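Local coordinates for protein probable threonyl-tRNA synthetase 1 (Aeropyrum pernix, PDB 3A32) that probably attaches threonine to tRNA(Thr) in two steps, after activating it with ATP, as a zinc-binding homodimeric class II synthetase that lacks an editing domain, at residues M95-I100 / E104-P109; K370-A375 / N441-A446. One frame throughout, in Å; residues are numbered along the deposited sequence.

Contact 1 (M95-I100 / E104-P109); sequences MYLFDI and EFAVKP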
# COMPACT_ATOMS: atom_id res chain seq x y z
N MET A 95 4.49 19.55 15.68
CA MET A 95 4.28 18.11 15.91
C MET A 95 3.06 17.82 16.77
O MET A 95 2.75 18.60 17.67
CB MET A 95 5.54 17.45 16.50
CG MET A 95 6.79 17.55 15.62
SD MET A 95 8.33 16.95 16.41
CE MET A 95 7.91 15.26 16.68
N TYR A 96 2.38 16.71 16.49
CA TYR A 96 1.32 16.23 17.36
C TYR A 96 1.93 15.31 18.44
O TYR A 96 2.49 14.24 18.12
CB TYR A 96 0.23 15.52 16.54
CG TYR A 96 -0.42 16.41 15.50
CD1 TYR A 96 -1.00 17.65 15.86
CD2 TYR A 96 -0.51 16.01 14.17
CE1 TYR A 96 -1.64 18.46 14.91
CE2 TYR A 96 -1.13 16.79 13.22
CZ TYR A 96 -1.69 18.01 13.59
OH TYR A 96 -2.31 18.80 12.63
N LEU A 97 1.85 15.74 19.69
CA LEU A 97 2.57 15.04 20.78
C LEU A 97 1.59 14.40 21.74
O LEU A 97 0.49 14.92 21.98
CB LEU A 97 3.49 15.97 21.53
CG LEU A 97 4.62 16.57 20.67
CD1 LEU A 97 5.46 17.53 21.51
CD2 LEU A 97 5.47 15.48 20.07
N PHE A 98 1.99 13.27 22.29
CA PHE A 98 1.14 12.59 23.25
C PHE A 98 2.00 11.76 24.21
O PHE A 98 3.20 11.53 23.98
CB PHE A 98 0.03 11.76 22.54
CG PHE A 98 0.56 10.66 21.64
CD1 PHE A 98 0.75 9.35 22.12
CD2 PHE A 98 0.86 10.93 20.29
CE1 PHE A 98 1.26 8.29 21.30
CE2 PHE A 98 1.38 9.88 19.43
CZ PHE A 98 1.57 8.58 19.94
N ASP A 99 1.37 11.34 25.29
CA ASP A 99 2.02 10.65 26.37
C ASP A 99 1.69 9.15 26.35
O ASP A 99 0.55 8.80 26.09
CB ASP A 99 1.43 11.23 27.66
CG ASP A 99 2.23 10.83 28.86
OD1 ASP A 99 3.33 11.44 28.98
OD2 ASP A 99 1.78 9.91 29.62
N ILE A 100 2.70 8.30 26.60
CA ILE A 100 2.57 6.89 27.04
C ILE A 100 3.71 6.87 28.09
O ILE A 100 4.86 6.65 27.77
CB ILE A 100 2.93 5.87 25.88
CG1 ILE A 100 2.34 6.28 24.50
CG2 ILE A 100 2.54 4.48 26.27
CD1 ILE A 100 2.75 5.38 23.32
N GLU A 104 7.01 10.80 26.32
CA GLU A 104 6.54 11.61 25.21
C GLU A 104 6.75 10.94 23.83
O GLU A 104 7.87 10.47 23.51
CB GLU A 104 7.31 12.92 25.22
CG GLU A 104 6.69 13.92 24.24
CD GLU A 104 7.44 15.20 24.25
OE1 GLU A 104 8.67 15.16 24.04
OE2 GLU A 104 6.82 16.24 24.50
N PHE A 105 5.67 10.90 23.05
CA PHE A 105 5.64 10.31 21.70
C PHE A 105 5.08 11.34 20.79
O PHE A 105 4.42 12.28 21.25
CB PHE A 105 4.71 9.09 21.68
CG PHE A 105 5.40 7.79 22.06
CD1 PHE A 105 5.70 6.85 21.09
CD2 PHE A 105 5.79 7.55 23.40
CE1 PHE A 105 6.33 5.61 21.42
CE2 PHE A 105 6.45 6.35 23.76
CZ PHE A 105 6.70 5.36 22.77
N ALA A 106 5.32 11.16 19.50
CA ALA A 106 4.83 12.03 18.46
C ALA A 106 4.26 11.17 17.33
O ALA A 106 4.76 10.07 17.06
CB ALA A 106 5.98 12.88 17.91
N VAL A 107 3.24 11.70 16.66
CA VAL A 107 2.85 11.23 15.36
C VAL A 107 3.94 11.75 14.42
O VAL A 107 4.30 12.95 14.45
CB VAL A 107 1.43 11.75 15.00
CG1 VAL A 107 0.94 11.16 13.69
CG2 VAL A 107 0.43 11.39 16.15
N LYS A 108 4.51 10.83 13.65
CA LYS A 108 5.61 11.09 12.74
C LYS A 108 5.29 12.26 11.81
O LYS A 108 4.27 12.23 11.08
CB LYS A 108 5.84 9.82 11.92
CG LYS A 108 6.93 9.84 10.90
CD LYS A 108 7.12 8.47 10.22
CE LYS A 108 5.95 8.10 9.30
NZ LYS A 108 6.31 6.82 8.61
N PRO A 109 6.13 13.33 11.85
CA PRO A 109 6.01 14.40 10.84
C PRO A 109 6.93 14.22 9.63
O PRO A 109 6.72 14.86 8.59
CB PRO A 109 6.41 15.67 11.64
CG PRO A 109 7.41 15.17 12.67
CD PRO A 109 7.17 13.65 12.85
O HOH W 1 3.26 15.26 14.13

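Contact 2 (K370-A375 / N441-A446); sequences KGFRVA and NLAAVA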
# COMPACT_ATOMS: atom_id res chain seq x y z
N LYS A 370 -11.40 -9.13 -15.71
CA LYS A 370 -10.00 -8.75 -16.02
C LYS A 370 -9.35 -7.80 -14.99
O LYS A 370 -8.15 -7.49 -15.07
CB LYS A 370 -9.90 -8.22 -17.45
CG LYS A 370 -10.14 -9.35 -18.49
CD LYS A 370 -9.52 -9.03 -19.80
CE LYS A 370 -9.88 -10.06 -20.83
NZ LYS A 370 -8.99 -11.23 -20.68
N GLY A 371 -10.15 -7.34 -14.02
CA GLY A 371 -9.62 -6.52 -12.94
C GLY A 371 -9.83 -5.02 -13.12
O GLY A 371 -9.18 -4.23 -12.43
N PHE A 372 -10.72 -4.63 -14.03
CA PHE A 372 -10.95 -3.22 -14.36
C PHE A 372 -12.01 -2.60 -13.48
O PHE A 372 -12.86 -3.32 -12.89
CB PHE A 372 -11.38 -3.04 -15.83
CG PHE A 372 -10.30 -3.40 -16.82
CD1 PHE A 372 -9.13 -2.63 -16.89
CD2 PHE A 372 -10.47 -4.46 -17.70
CE1 PHE A 372 -8.13 -2.92 -17.82
CE2 PHE A 372 -9.47 -4.78 -18.63
CZ PHE A 372 -8.29 -4.00 -18.66
N ARG A 373 -12.00 -1.26 -13.43
CA ARG A 373 -13.08 -0.52 -12.73
C ARG A 373 -14.17 -0.09 -13.74
O ARG A 373 -13.92 0.70 -14.67
CB ARG A 373 -12.50 0.65 -11.93
CG ARG A 373 -11.66 0.17 -10.68
CD ARG A 373 -11.14 1.29 -9.84
NE ARG A 373 -10.25 2.20 -10.56
CZ ARG A 373 -8.94 2.01 -10.75
NH1 ARG A 373 -8.35 0.92 -10.26
NH2 ARG A 373 -8.22 2.92 -11.41
N VAL A 374 -15.39 -0.62 -13.53
CA VAL A 374 -16.46 -0.59 -14.52
C VAL A 374 -17.73 0.09 -13.91
O VAL A 374 -18.06 -0.12 -12.73
CB VAL A 374 -16.79 -2.04 -15.08
CG1 VAL A 374 -17.82 -1.99 -16.27
CG2 VAL A 374 -15.52 -2.73 -15.55
N ALA A 375 -18.40 0.94 -14.70
CA ALA A 375 -19.72 1.42 -14.35
C ALA A 375 -20.65 1.23 -15.56
O ALA A 375 -20.30 1.62 -16.68
CB ALA A 375 -19.65 2.89 -13.93
N ASN A 441 -10.84 -7.35 -26.88
CA ASN A 441 -10.50 -6.17 -27.65
C ASN A 441 -10.50 -4.87 -26.83
O ASN A 441 -9.66 -3.99 -27.06
CB ASN A 441 -11.48 -6.03 -28.85
CG ASN A 441 -11.29 -7.12 -29.89
OD1 ASN A 441 -10.31 -7.86 -29.84
ND2 ASN A 441 -12.21 -7.23 -30.84
N LEU A 442 -11.46 -4.74 -25.90
CA LEU A 442 -11.47 -3.61 -24.99
C LEU A 442 -10.29 -3.71 -24.04
O LEU A 442 -9.61 -2.69 -23.75
CB LEU A 442 -12.79 -3.51 -24.21
CG LEU A 442 -13.97 -3.11 -25.10
CD1 LEU A 442 -15.26 -3.35 -24.45
CD2 LEU A 442 -13.89 -1.64 -25.50
N ALA A 443 -9.99 -4.93 -23.57
CA ALA A 443 -8.81 -5.12 -22.71
C ALA A 443 -7.52 -4.78 -23.44
O ALA A 443 -6.60 -4.20 -22.83
CB ALA A 443 -8.76 -6.53 -22.10
N ALA A 444 -7.45 -5.07 -24.75
CA ALA A 444 -6.28 -4.63 -25.56
C ALA A 444 -6.10 -3.11 -25.63
O ALA A 444 -4.96 -2.62 -25.61
CB ALA A 444 -6.36 -5.22 -27.03
N VAL A 445 -7.20 -2.37 -25.77
CA VAL A 445 -7.15 -0.91 -25.76
C VAL A 445 -6.62 -0.43 -24.39
O VAL A 445 -5.79 0.48 -24.34
CB VAL A 445 -8.56 -0.32 -26.03
CG1 VAL A 445 -8.66 1.11 -25.54
CG2 VAL A 445 -8.94 -0.44 -27.54
N ALA A 446 -7.08 -1.07 -23.31
CA ALA A 446 -6.65 -0.76 -21.95
C ALA A 446 -5.17 -1.02 -21.72
O ALA A 446 -4.51 -0.25 -21.05
CB ALA A 446 -7.49 -1.53 -20.93

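Contact 1 (M95-I100 / E104-P109)
Phe98 and Phe105 face each other in an antiparallel hydrogen-bonded pair. Phe98 N gives a nearly straight bond to Phe105 O, 2.8 Å long. Phe105 N returns one to Phe98 O at 2.7 Å. The Phe98 ring leaves the backbone between its N and carbonyl carbon (chi1 61°). This less common setting folds the ring across the partner strand. There Phe105 CB lies over one ring face, nearer the rim than the middle, 3.6 Å from Phe98 CE1. Val107 CG2 meets the same ring at its edge. The Phe105 ring, with CG anti to the carbonyl carbon, takes the delta methyl of Ile100 over its centre. Ile100 CD1 is 3.6 Å from the Phe105 ring centroid and only 7° off the ring normal, a CH-pi contact. The two strands form a beta hairpin, which strand 76-78 widens to a three-stranded antiparallel sheet within the class II core. The second subunit meets the hairpin: the rings of Phe98 and Tyr96 meet those of Tyr96 and Phe98 of that subunit, with planes about 30° apart. With an alanine in place of Phe105, Ile100 CD1 would probably lose the ring face it rests on, leaving a gap beneath that methyl. On the other sheet face Ala106 CB is tightly held. Met95 bends at its thioether and brings CE to 3.3 Å from Ala106 CB, while Leu97 CD2 reaches the same methyl at 3.4 Å. Leu97 CD1 rests against Glu104, whose OE1 bonds Thr79 and whose OE2 bridges to Arg92. Towards the open end, Val107 N bonds Tyr96 O, and a water links Tyr96 N with Val107 O. Beyond it, Met95 CG lies 3.8 Å from Pro109 CG, three residues before the zinc ligand Cys112.

Contact 2 (K370-A375 / N441-A446)
Lys370 NZ forms a salt bridge with Glu440, on the helix whose Ala443 the same lysine touches. The aliphatic part of the chain passes alongside that helix. Its CD comes to 3.5 Å from Ala443 CB, a tight fit, and its CE lies 3.9 Å from the same methyl. The chain is extended as far as CE, and the bend at chi4 (-81°) turns only NZ. Phe372 makes the other half of the contact. Its CG stands beside the backbone N (chi1 -66°), and the ring reaches out towards the helix. CZ meets Ala446 CB at 3.4 Å, and CE1 lies 3.5 Å from the same carbon. CE2 is 4.0 Å from Ala443 CB, which sits at the ring edge, near its plane. Ala443 and Ala446 are three residues apart, roughly one helical turn, so both methyls lie on the side of the helix that meets the ring and the lysine chain. Between Lys370 and Phe372, Gly371 takes a positive phi (99°) in a Schellman motif that ends helix 353-369. The chain then enters strand 373-380. This helix and strand complete a beta-alpha-beta crossover from the parallel strand 341-347, in the anticodon-binding domain. Phe341 of that strand meets the Phe372 ring edge-to-face, and Leu367 of helix 353-369 also packs on it. Between the two segments the contact is made of carbon alone. It therefore depends on close fit and burial, with methyl groups short enough for a ring and a lysine chain to come near the helix, while the charge of the lysine is probably balanced by Glu440.

Along the chain, contact 1 comes first and closes a short loop. Only residues 101 to 103 separate its two segments, which are the arms of one hairpin in the class II core. The chain then builds most of the large mixed sheet of the core, including zinc ligands His166 and His310, before contact 2 opens. Contact 2 closes a much longer loop of 65 residues. It ties the turn after helix 353-369 to helix 435-457. The two contacts are in series: they neither nest nor cross. The centres of contact 1 and contact 2 are about 45 Å apart, on opposite sides of the chain's centre. The nearest atoms of contact 1 and contact 2 are about 25 Å apart.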